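Side-chain contacts in protelomerase (Agrobacterium tumefaciens, PDB 4F43), which generates and protects the closed hairpin ends of the linear chromosome, probably by breaking and rejoining DNA strands, and here holds a hairpin DNA: residues A[100-103]-A[104-108]; A[109-112]-A[113-117]; A[298-301]-A[302-306]; A[286-290]-A[291-295]. The protein carries 1 engineered substitution. All coordinates share one frame; numbering follows the deposited sequence.

Contact 1 (A[100-103]-A[104-108]); sequences YDEA and RRVKM. With nucleotides of chain B.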
# COMPACT_ATOMS: atom_id res chain seq x y z
N TYR A 100 5.61 -19.37 6.63
CA TYR A 100 5.91 -17.97 6.90
C TYR A 100 7.41 -17.69 6.90
O TYR A 100 7.85 -16.62 6.48
CB TYR A 100 5.29 -17.55 8.24
CG TYR A 100 3.78 -17.56 8.24
CD1 TYR A 100 3.06 -16.92 7.24
CD2 TYR A 100 3.07 -18.22 9.23
CE1 TYR A 100 1.68 -16.93 7.23
CE2 TYR A 100 1.69 -18.24 9.23
CZ TYR A 100 1.00 -17.59 8.23
OH TYR A 100 -0.37 -17.61 8.22
N ASP A 101 8.18 -18.67 7.38
CA ASP A 101 9.63 -18.54 7.40
C ASP A 101 10.21 -18.56 5.99
O ASP A 101 11.14 -17.80 5.68
CB ASP A 101 10.26 -19.66 8.25
CG ASP A 101 9.84 -19.59 9.70
OD1 ASP A 101 9.30 -18.54 10.12
OD2 ASP A 101 10.06 -20.58 10.43
N GLU A 102 9.67 -19.43 5.15
CA GLU A 102 10.08 -19.48 3.75
C GLU A 102 9.71 -18.17 3.07
O GLU A 102 10.48 -17.64 2.26
CB GLU A 102 9.41 -20.66 3.04
CG GLU A 102 9.78 -20.80 1.57
CD GLU A 102 11.18 -21.37 1.35
OE1 GLU A 102 11.87 -21.66 2.35
OE2 GLU A 102 11.58 -21.53 0.18
N ALA A 103 8.54 -17.64 3.41
CA ALA A 103 8.09 -16.36 2.87
C ALA A 103 9.06 -15.23 3.23
O ALA A 103 9.49 -14.47 2.36
CB ALA A 103 6.70 -16.03 3.39
N ARG A 104 9.40 -15.14 4.52
CA ARG A 104 10.34 -14.13 5.00
C ARG A 104 11.70 -14.26 4.32
O ARG A 104 12.27 -13.27 3.84
CB ARG A 104 10.49 -14.25 6.52
CG ARG A 104 11.64 -13.42 7.10
CD ARG A 104 11.43 -13.16 8.58
NE ARG A 104 11.30 -14.39 9.36
CZ ARG A 104 10.92 -14.43 10.63
NH1 ARG A 104 10.83 -15.60 11.26
NH2 ARG A 104 10.64 -13.31 11.27
N ARG A 105 12.20 -15.49 4.27
CA ARG A 105 13.46 -15.81 3.60
C ARG A 105 13.47 -15.31 2.16
O ARG A 105 14.39 -14.59 1.76
CB ARG A 105 13.71 -17.31 3.62
CG ARG A 105 14.87 -17.75 2.74
CD ARG A 105 14.44 -18.86 1.78
NE ARG A 105 14.63 -18.47 0.38
CZ ARG A 105 14.32 -19.24 -0.66
NH1 ARG A 105 14.52 -18.81 -1.89
NH2 ARG A 105 13.81 -20.45 -0.46
N VAL A 106 12.45 -15.69 1.40
CA VAL A 106 12.34 -15.27 0.01
C VAL A 106 12.27 -13.75 -0.12
O VAL A 106 12.90 -13.17 -1.01
CB VAL A 106 11.12 -15.92 -0.68
CG1 VAL A 106 10.89 -15.32 -2.05
CG2 VAL A 106 11.30 -17.43 -0.79
N LYS A 107 11.53 -13.11 0.78
CA LYS A 107 11.40 -11.66 0.78
C LYS A 107 12.75 -10.97 0.95
O LYS A 107 13.19 -10.20 0.07
CB LYS A 107 10.45 -11.20 1.89
CG LYS A 107 10.36 -9.70 2.04
CD LYS A 107 9.54 -9.30 3.26
CE LYS A 107 10.25 -9.69 4.55
NZ LYS A 107 9.47 -9.29 5.75
N MET A 108 13.41 -11.23 2.07
CA MET A 108 14.70 -10.62 2.37
C MET A 108 15.75 -10.98 1.32
O MET A 108 16.69 -10.22 1.07
CB MET A 108 15.19 -11.05 3.76
CG MET A 108 14.21 -10.73 4.88
SD MET A 108 13.92 -8.97 5.07
CE MET A 108 15.56 -8.39 5.47
P DA B 19 0.58 -16.99 13.19
OP1 DA B 19 -0.76 -16.68 13.73
OP2 DA B 19 1.16 -18.34 13.38
O5' DA B 19 0.57 -16.69 11.62
C5' DA B 19 -0.44 -15.88 11.04
C4' DA B 19 -0.10 -14.40 11.09
O4' DA B 19 1.24 -14.16 10.61
C3' DA B 19 -0.92 -13.51 10.16
O3' DA B 19 -2.18 -13.18 10.74
C2' DA B 19 -0.05 -12.27 10.02
C1' DA B 19 1.35 -12.77 10.40
N9 DA B 19 2.35 -12.48 9.38
C8 DA B 19 3.07 -13.37 8.63
N7 DA B 19 3.91 -12.80 7.80
C5 DA B 19 3.73 -11.44 8.01
C6 DA B 19 4.33 -10.30 7.44
N6 DA B 19 5.27 -10.34 6.49
N1 DA B 19 3.91 -9.10 7.89
C2 DA B 19 2.98 -9.04 8.85
N3 DA B 19 2.35 -10.05 9.46
C4 DA B 19 2.78 -11.23 8.99
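Arg104 and Tyr100 sit one turn apart on helix 97-115, and their backbones open a ladder of four i to i+4 alpha-helical bonds, from Arg104 N to Tyr100 O through Lys107 N to Ala103 O, each 2.9 Å long. The guanidinium of Arg104 runs alongside Asp101: NH1 lies 3.5 Å from OD1 in a long salt bridge, with the two planes only 17° apart. Arg105 does the same with Glu102 but more tightly, NH2 to OE2 being 2.6 Å. Here the planes stand nearly perpendicular, at 89°, so a single nitrogen makes the close approach; NH1 turns to a second carboxylate, that of Glu109. Bends at chi2 and chi3 carry the Arg105 group back to Glu102. Next comes Val106, whose CG2 is 3.2 Å from Glu102 O and also lies 3.5 Å above the Arg105 guanidinium plane, over its centre. Lys107 leaves this surface: CB stays 3.4 Å from Ala103 O, while in the conformer given NZ hydrogen-bonds a thymine O4. On the DNA-facing side Tyr100 packs between helix 65-82 and the backbone of chain B, its CE2 3.1 Å from O5' of DA19 of chain B.

Contact 2 (A[109-112]-A[113-117]); sequences EKIA and NKHGA. With nucleotides of chain B.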
# COMPACT_ATOMS: atom_id res chain seq x y z
N GLU A 109 15.58 -12.15 0.71
CA GLU A 109 16.46 -12.57 -0.38
C GLU A 109 16.27 -11.65 -1.57
O GLU A 109 17.24 -11.18 -2.17
CB GLU A 109 16.16 -14.01 -0.79
CG GLU A 109 16.93 -14.47 -2.02
CD GLU A 109 16.48 -15.84 -2.50
OE1 GLU A 109 15.37 -15.94 -3.06
OE2 GLU A 109 17.24 -16.81 -2.31
N LYS A 110 15.01 -11.39 -1.91
CA LYS A 110 14.68 -10.49 -3.01
C LYS A 110 15.25 -9.10 -2.77
O LYS A 110 15.86 -8.50 -3.66
CB LYS A 110 13.16 -10.40 -3.19
CG LYS A 110 12.53 -11.63 -3.81
CD LYS A 110 11.02 -11.53 -3.79
CE LYS A 110 10.38 -12.72 -4.46
NZ LYS A 110 8.92 -12.78 -4.19
N ILE A 111 15.03 -8.59 -1.56
CA ILE A 111 15.57 -7.29 -1.18
C ILE A 111 17.09 -7.27 -1.34
O ILE A 111 17.66 -6.31 -1.87
CB ILE A 111 15.19 -6.92 0.26
CG1 ILE A 111 13.67 -6.84 0.40
CG2 ILE A 111 15.85 -5.61 0.68
CD1 ILE A 111 13.20 -6.80 1.84
N ALA A 112 17.74 -8.34 -0.89
CA ALA A 112 19.19 -8.47 -1.00
C ALA A 112 19.65 -8.43 -2.45
O ALA A 112 20.65 -7.77 -2.77
CB ALA A 112 19.65 -9.75 -0.33
N ASN A 113 18.93 -9.12 -3.32
CA ASN A 113 19.24 -9.11 -4.75
C ASN A 113 19.07 -7.72 -5.35
O ASN A 113 19.87 -7.30 -6.18
CB ASN A 113 18.36 -10.11 -5.51
CG ASN A 113 18.65 -11.54 -5.12
OD1 ASN A 113 17.74 -12.29 -4.76
ND2 ASN A 113 19.92 -11.94 -5.21
N LYS A 114 18.03 -7.02 -4.91
CA LYS A 114 17.76 -5.67 -5.41
C LYS A 114 18.80 -4.67 -4.94
O LYS A 114 19.07 -3.68 -5.63
CB LYS A 114 16.36 -5.21 -4.97
CG LYS A 114 15.39 -4.99 -6.12
CD LYS A 114 14.32 -6.07 -6.17
CE LYS A 114 14.89 -7.42 -6.59
NZ LYS A 114 13.83 -8.46 -6.64
N HIS A 115 19.38 -4.92 -3.78
CA HIS A 115 20.39 -4.02 -3.22
C HIS A 115 21.75 -4.16 -3.89
O HIS A 115 22.59 -3.26 -3.82
CB HIS A 115 20.51 -4.23 -1.71
CG HIS A 115 19.49 -3.49 -0.92
ND1 HIS A 115 19.82 -2.62 0.10
CD2 HIS A 115 18.13 -3.48 -0.99
CE1 HIS A 115 18.72 -2.12 0.62
NE2 HIS A 115 17.68 -2.62 -0.02
N GLY A 116 21.98 -5.30 -4.55
CA GLY A 116 23.24 -5.55 -5.22
C GLY A 116 23.18 -5.22 -6.70
O GLY A 116 24.16 -5.37 -7.42
N ALA A 117 22.01 -4.78 -7.16
CA ALA A 117 21.81 -4.45 -8.56
C ALA A 117 20.81 -3.31 -8.71
O ALA A 117 19.66 -3.52 -9.11
CB ALA A 117 21.34 -5.67 -9.33
P DT B 12 7.43 -9.61 -5.36
OP1 DT B 12 8.46 -9.19 -6.34
OP2 DT B 12 7.72 -10.72 -4.43
O5' DT B 12 6.99 -8.34 -4.50
C5' DT B 12 6.51 -7.18 -5.16
C4' DT B 12 5.91 -6.19 -4.18
O4' DT B 12 4.83 -6.83 -3.45
C3' DT B 12 6.86 -5.65 -3.12
O3' DT B 12 6.56 -4.28 -2.90
C2' DT B 12 6.52 -6.49 -1.89
C1' DT B 12 5.01 -6.55 -2.08
N1 DT B 12 4.30 -7.57 -1.26
C2 DT B 12 3.37 -7.11 -0.36
O2 DT B 12 3.11 -5.93 -0.21
N3 DT B 12 2.74 -8.09 0.35
C4 DT B 12 2.93 -9.45 0.28
O4 DT B 12 2.30 -10.24 0.98
C5 DT B 12 3.92 -9.87 -0.68
C7 DT B 12 4.23 -11.33 -0.86
C6 DT B 12 4.55 -8.92 -1.40
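His115 lies alongside Ile111 at the carboxyl end of helix 97-115, and its side chain can be traced outward from the backbone. CB lies 3.5 Å from Ile111 O and CG the same distance from that oxygen. CD2 comes nearer, 3.0 Å from Ile111 O, and also meets the methyl CG2 of Ile111. NE2 is 3.6 Å from that CG2 and, at the tip, hydrogen-bonds Leu302 O. With CG anti to the carbonyl carbon (chi1 -83°), the ring keeps beside Ile111, and both side chains point the same way. The backbone bonds weaken as the helix ends: His115 N bonds Ile111 O and, weakly, Ala112 O, to which Gly116 N also bonds weakly, at 3.3 Å and 129°. On another flank Lys114, bent at chi2 and chi3, lays CE 3.3 Å from Lys110 O. Lys110 itself is extended, and its NZ bonds OP2 of DT12 of chain B; the modelled length is very short and therefore doubtful, though the phosphate contact is plain. The helix end thus rests on the loop between helix 283-291 and strand 307-308, with Ile111 on Leu302 and Ser303, just ahead of strand 119-120, which pairs with 307-308.

Contact 3 (A[298-301]-A[302-306]); sequences LETS and LSYMT. With nucleotides of chain B.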
# COMPACT_ATOMS: atom_id res chain seq x y z
N LEU A 298 14.15 0.59 10.99
CA LEU A 298 15.02 1.03 9.91
C LEU A 298 15.17 -0.02 8.82
O LEU A 298 15.87 0.19 7.83
CB LEU A 298 16.41 1.39 10.46
CG LEU A 298 16.48 2.40 11.60
CD1 LEU A 298 17.91 2.51 12.12
CD2 LEU A 298 15.97 3.76 11.14
N GLU A 299 14.51 -1.16 8.99
CA GLU A 299 14.62 -2.30 8.08
C GLU A 299 13.55 -2.27 6.99
O GLU A 299 13.69 -2.90 5.94
CB GLU A 299 14.52 -3.60 8.88
CG GLU A 299 14.85 -4.86 8.10
CD GLU A 299 14.67 -6.12 8.93
OE1 GLU A 299 15.19 -7.18 8.53
OE2 GLU A 299 14.01 -6.04 9.99
N THR A 300 12.46 -1.55 7.25
CA THR A 300 11.38 -1.44 6.28
C THR A 300 11.82 -0.56 5.11
O THR A 300 11.38 -0.74 3.97
CB THR A 300 10.10 -0.87 6.92
OG1 THR A 300 9.70 -1.71 8.01
CG2 THR A 300 8.96 -0.81 5.91
N SER A 301 12.73 0.37 5.39
CA SER A 301 13.26 1.28 4.38
C SER A 301 14.10 0.55 3.33
O SER A 301 14.29 1.04 2.22
CB SER A 301 14.09 2.38 5.04
OG SER A 301 15.22 1.84 5.70
N LEU A 302 14.59 -0.63 3.70
CA LEU A 302 15.40 -1.45 2.80
C LEU A 302 14.64 -1.82 1.53
O LEU A 302 15.24 -2.07 0.49
CB LEU A 302 15.89 -2.72 3.50
CG LEU A 302 16.76 -2.53 4.75
CD1 LEU A 302 17.10 -3.88 5.36
CD2 LEU A 302 18.02 -1.76 4.40
N SER A 303 13.31 -1.85 1.63
CA SER A 303 12.47 -2.21 0.50
C SER A 303 12.26 -1.03 -0.45
O SER A 303 11.72 -1.20 -1.55
CB SER A 303 11.11 -2.72 0.99
OG SER A 303 11.26 -3.86 1.83
N TYR A 304 12.68 0.16 -0.03
CA TYR A 304 12.47 1.36 -0.84
C TYR A 304 13.72 1.81 -1.59
O TYR A 304 13.70 2.83 -2.28
CB TYR A 304 11.95 2.51 0.03
CG TYR A 304 10.53 2.31 0.51
CD1 TYR A 304 9.45 2.76 -0.24
CD2 TYR A 304 10.26 1.68 1.72
CE1 TYR A 304 8.15 2.59 0.19
CE2 TYR A 304 8.97 1.50 2.16
CZ TYR A 304 7.92 1.95 1.39
OH TYR A 304 6.62 1.77 1.83
N MET A 305 14.79 1.04 -1.46
CA MET A 305 16.05 1.39 -2.11
C MET A 305 16.35 0.44 -3.26
O MET A 305 16.95 -0.62 -3.07
CB MET A 305 17.19 1.39 -1.09
CG MET A 305 16.79 1.96 0.26
SD MET A 305 18.16 2.57 1.25
CE MET A 305 19.19 1.12 1.37
N THR A 306 15.92 0.82 -4.46
CA THR A 306 16.08 -0.01 -5.64
C THR A 306 16.54 0.80 -6.86
O THR A 306 16.92 0.23 -7.88
CB THR A 306 14.77 -0.72 -6.00
OG1 THR A 306 14.92 -1.40 -7.25
CG2 THR A 306 13.64 0.29 -6.12
P DA B 13 7.71 -3.25 -2.45
OP1 DA B 13 7.60 -2.04 -3.29
OP2 DA B 13 8.99 -4.00 -2.41
O5' DA B 13 7.31 -2.87 -0.95
C5' DA B 13 6.02 -2.35 -0.68
C4' DA B 13 5.85 -2.09 0.81
O4' DA B 13 5.17 -3.21 1.42
C3' DA B 13 7.16 -1.93 1.58
O3' DA B 13 6.98 -0.96 2.60
C2' DA B 13 7.39 -3.32 2.16
C1' DA B 13 5.95 -3.73 2.47
N9 DA B 13 5.74 -5.17 2.54
C8 DA B 13 6.47 -6.15 1.92
N7 DA B 13 6.03 -7.36 2.17
C5 DA B 13 4.94 -7.16 3.00
C6 DA B 13 4.03 -8.04 3.62
N6 DA B 13 4.07 -9.37 3.50
N1 DA B 13 3.06 -7.49 4.38
C2 DA B 13 3.01 -6.17 4.52
N3 DA B 13 3.80 -5.24 3.99
C4 DA B 13 4.75 -5.81 3.23
O HOH W 1 12.12 -4.33 4.17
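Ser301 O accepts Tyr304 N at 2.9 Å from 59° above its carbonyl plane, and one residue earlier Thr300 O takes Ser303 N at 3.2 Å in the same steep manner. Successive i to i+3 bonds of this kind mark a short 3-10 turn, here in the loop that follows helix 283-291 within the catalytic domain of the telomere resolvase family. A third rung, Leu302 N to Glu299 O, is weak. In the conformers given, Leu302 CD1 crosses the extended Glu299 chain near CG. One water ties the outside of the turn, donating to Glu299 O and lying 2.5 Å from Ser303 OG. At the start of the turn Ser301 OG, between its backbone N and carbonyl carbon at chi1 63°, turns back to bond Leu298 O at 2.8 Å; Asn284 of helix 283-291 bonds the same hydroxyl. Tyr304, which closes the turn through its N-H to Ser301 O, faces the DNA. Thr300 O sits at the edge of that ring, near its plane and 3.5 Å from CD2, while His266 of helix 263-276 meets the ring with planes about 70° apart. At the far end of the ring the Tyr304 and Tyr262 hydroxyls are hydrogen-bonded to each other, and the hairpin strand lies close as well, with Tyr304 OH 2.9 Å from O3' of DA13 of chain B.

Contact 4 (A[286-290]-A[291-295]); sequences YFAAI and LGHNN. With nucleotides of chain B.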
# COMPACT_ATOMS: atom_id res chain seq x y z
N TYR A 286 16.35 8.73 7.31
CA TYR A 286 15.60 9.73 6.57
C TYR A 286 14.41 9.09 5.86
O TYR A 286 13.31 9.64 5.86
CB TYR A 286 16.50 10.44 5.55
CG TYR A 286 15.85 11.65 4.91
CD1 TYR A 286 15.60 12.79 5.65
CD2 TYR A 286 15.50 11.64 3.57
CE1 TYR A 286 15.01 13.90 5.08
CE2 TYR A 286 14.91 12.74 2.99
CZ TYR A 286 14.67 13.87 3.74
OH TYR A 286 14.08 14.97 3.17
N PHE A 287 14.64 7.92 5.28
CA PHE A 287 13.57 7.15 4.64
C PHE A 287 12.46 6.84 5.64
O PHE A 287 11.29 7.09 5.36
CB PHE A 287 14.13 5.85 4.05
CG PHE A 287 14.64 6.00 2.65
CD1 PHE A 287 15.41 7.08 2.28
CD2 PHE A 287 14.34 5.04 1.69
CE1 PHE A 287 15.88 7.21 0.99
CE2 PHE A 287 14.81 5.16 0.40
CZ PHE A 287 15.58 6.25 0.05
N ALA A 288 12.84 6.32 6.80
CA ALA A 288 11.88 5.99 7.84
C ALA A 288 11.12 7.23 8.32
O ALA A 288 9.95 7.15 8.67
CB ALA A 288 12.57 5.31 9.01
N ALA A 289 11.81 8.37 8.32
CA ALA A 289 11.22 9.62 8.78
C ALA A 289 10.18 10.16 7.81
O ALA A 289 9.07 10.54 8.22
CB ALA A 289 12.31 10.66 9.03
N ILE A 290 10.53 10.20 6.53
CA ILE A 290 9.66 10.80 5.52
C ILE A 290 8.55 9.85 5.06
O ILE A 290 7.50 10.30 4.60
CB ILE A 290 10.47 11.28 4.31
CG1 ILE A 290 11.14 10.08 3.62
CG2 ILE A 290 11.49 12.32 4.74
CD1 ILE A 290 12.27 10.46 2.69
N LEU A 291 8.78 8.55 5.20
CA LEU A 291 7.79 7.56 4.78
C LEU A 291 6.84 7.20 5.92
O LEU A 291 5.81 6.55 5.70
CB LEU A 291 8.47 6.31 4.23
CG LEU A 291 9.28 6.47 2.95
CD1 LEU A 291 9.98 5.17 2.58
CD2 LEU A 291 8.40 6.95 1.81
N GLY A 292 7.19 7.61 7.14
CA GLY A 292 6.36 7.36 8.30
C GLY A 292 6.26 5.89 8.65
O GLY A 292 5.31 5.21 8.27
N HIS A 293 7.26 5.39 9.37
CA HIS A 293 7.31 3.98 9.75
C HIS A 293 7.17 3.79 11.25
O HIS A 293 7.06 4.76 12.01
CB HIS A 293 8.61 3.34 9.27
CG HIS A 293 8.68 3.15 7.78
ND1 HIS A 293 9.87 2.92 7.12
CD2 HIS A 293 7.71 3.15 6.84
CE1 HIS A 293 9.62 2.79 5.83
NE2 HIS A 293 8.32 2.92 5.63
N ASN A 294 7.17 2.53 11.67
CA ASN A 294 7.14 2.18 13.09
C ASN A 294 8.33 2.79 13.82
O ASN A 294 9.39 3.00 13.23
CB ASN A 294 7.14 0.66 13.24
CG ASN A 294 6.99 0.21 14.68
OD1 ASN A 294 6.34 0.88 15.48
ND2 ASN A 294 7.59 -0.92 15.02
N ASN A 295 8.15 3.08 15.10
CA ASN A 295 9.23 3.64 15.91
C ASN A 295 10.46 2.75 15.93
O ASN A 295 10.36 1.54 16.13
CB ASN A 295 8.75 3.91 17.34
CG ASN A 295 8.45 5.37 17.59
OD1 ASN A 295 9.09 6.26 17.02
ND2 ASN A 295 7.46 5.64 18.45
P DC B 15 4.65 0.51 10.02
OP1 DC B 15 3.83 1.73 10.23
OP2 DC B 15 6.12 0.62 9.98
O5' DC B 15 4.26 -0.57 11.15
C5' DC B 15 2.90 -0.89 11.37
C4' DC B 15 2.74 -2.19 12.14
O4' DC B 15 3.28 -3.29 11.38
C3' DC B 15 3.44 -2.24 13.50
O3' DC B 15 2.62 -2.93 14.44
C2' DC B 15 4.69 -3.04 13.18
C1' DC B 15 4.08 -4.07 12.25
N1 DC B 15 5.07 -4.84 11.46
C2 DC B 15 4.81 -6.18 11.18
O2 DC B 15 3.76 -6.69 11.59
N3 DC B 15 5.72 -6.89 10.46
C4 DC B 15 6.83 -6.29 10.03
N4 DC B 15 7.70 -7.03 9.33
C5 DC B 15 7.11 -4.92 10.31
C6 DC B 15 6.21 -4.23 11.02
P DA B 16 3.15 -3.20 15.93
OP1 DA B 16 1.97 -3.33 16.82
OP2 DA B 16 4.18 -2.19 16.24
O5' DA B 16 3.88 -4.62 15.82
C5' DA B 16 3.12 -5.83 15.82
C4' DA B 16 3.94 -6.99 15.29
O4' DA B 16 4.95 -6.49 14.38
C3' DA B 16 4.70 -7.80 16.34
O3' DA B 16 4.82 -9.16 15.93
C2' DA B 16 6.06 -7.10 16.32
C1' DA B 16 6.22 -6.93 14.82
N9 DA B 16 7.23 -5.96 14.42
C8 DA B 16 7.32 -4.65 14.82
N7 DA B 16 8.34 -4.01 14.28
C5 DA B 16 8.95 -4.96 13.48
C6 DA B 16 10.08 -4.92 12.64
N6 DA B 16 10.83 -3.83 12.47
N1 DA B 16 10.41 -6.05 11.99
C2 DA B 16 9.66 -7.14 12.16
N3 DA B 16 8.58 -7.30 12.91
C4 DA B 16 8.27 -6.17 13.55
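Ala288 O is gripped by two backbone N-H groups where helix 283-291 stops. His293 N approaches in the carbonyl plane, 3.3 Å from Ala288 O, whereas Gly292 N, 3.2 Å from the same oxygen, makes a weak bond bent to 121°. The 6-to-1 link from His293 N and the positive phi of Gly292 (67°) give a Schellman-like C-cap; the 5-to-2 bond of the full motif is not established, Gly292 N being 3.6 Å from Ala289 O. One step back the normal helical pattern holds, Leu291 N bonding Phe287 O. Leu291 packs closely over that carbonyl, with CB 3.1 Å and CG 3.2 Å from Phe287 O, and CD1 reaches on to the CB of Phe287. The His293 ring lies against Ala288, ND1 being 3.7 Å from Ala288 CA. Having turned the chain, the cap delivers Asn294 to the DNA: its backbone N bonds OP2 of DC15 of chain B at 2.8 Å, and ND2 makes a weak bond to N7 of DA16 of chain B. A phosphate and a base are thus contacted from one residue. Within the fold, the helix end packs through Phe287 against Ala269 and Tyr273 of helix 263-276, and through Ile290 against Pro201 of strand 198-201.

Contacts 1 and 2 are successive parts of helix 97-115, their centres about 13 Å apart; contact 4 caps helix 283-291 and contact 3 lies in the loop that follows, with centres about 10 Å apart. Contact 3 joins the two groups. It meets contact 1 where Met108 packs on Glu299, a touch that holds only for the modelled conformers, and contact 2 through His115 CE1, 3.4 Å from Met305 CE. Toward contact 4, Leu291 CD1 backs the Tyr304 ring, 3.6 Å from Tyr304 CG, and His293 CE1 lies 3.7 Å from Thr300 CG2. All four touch chain B, from DT12 to DA19, consistent with a surface that wraps round the hairpin.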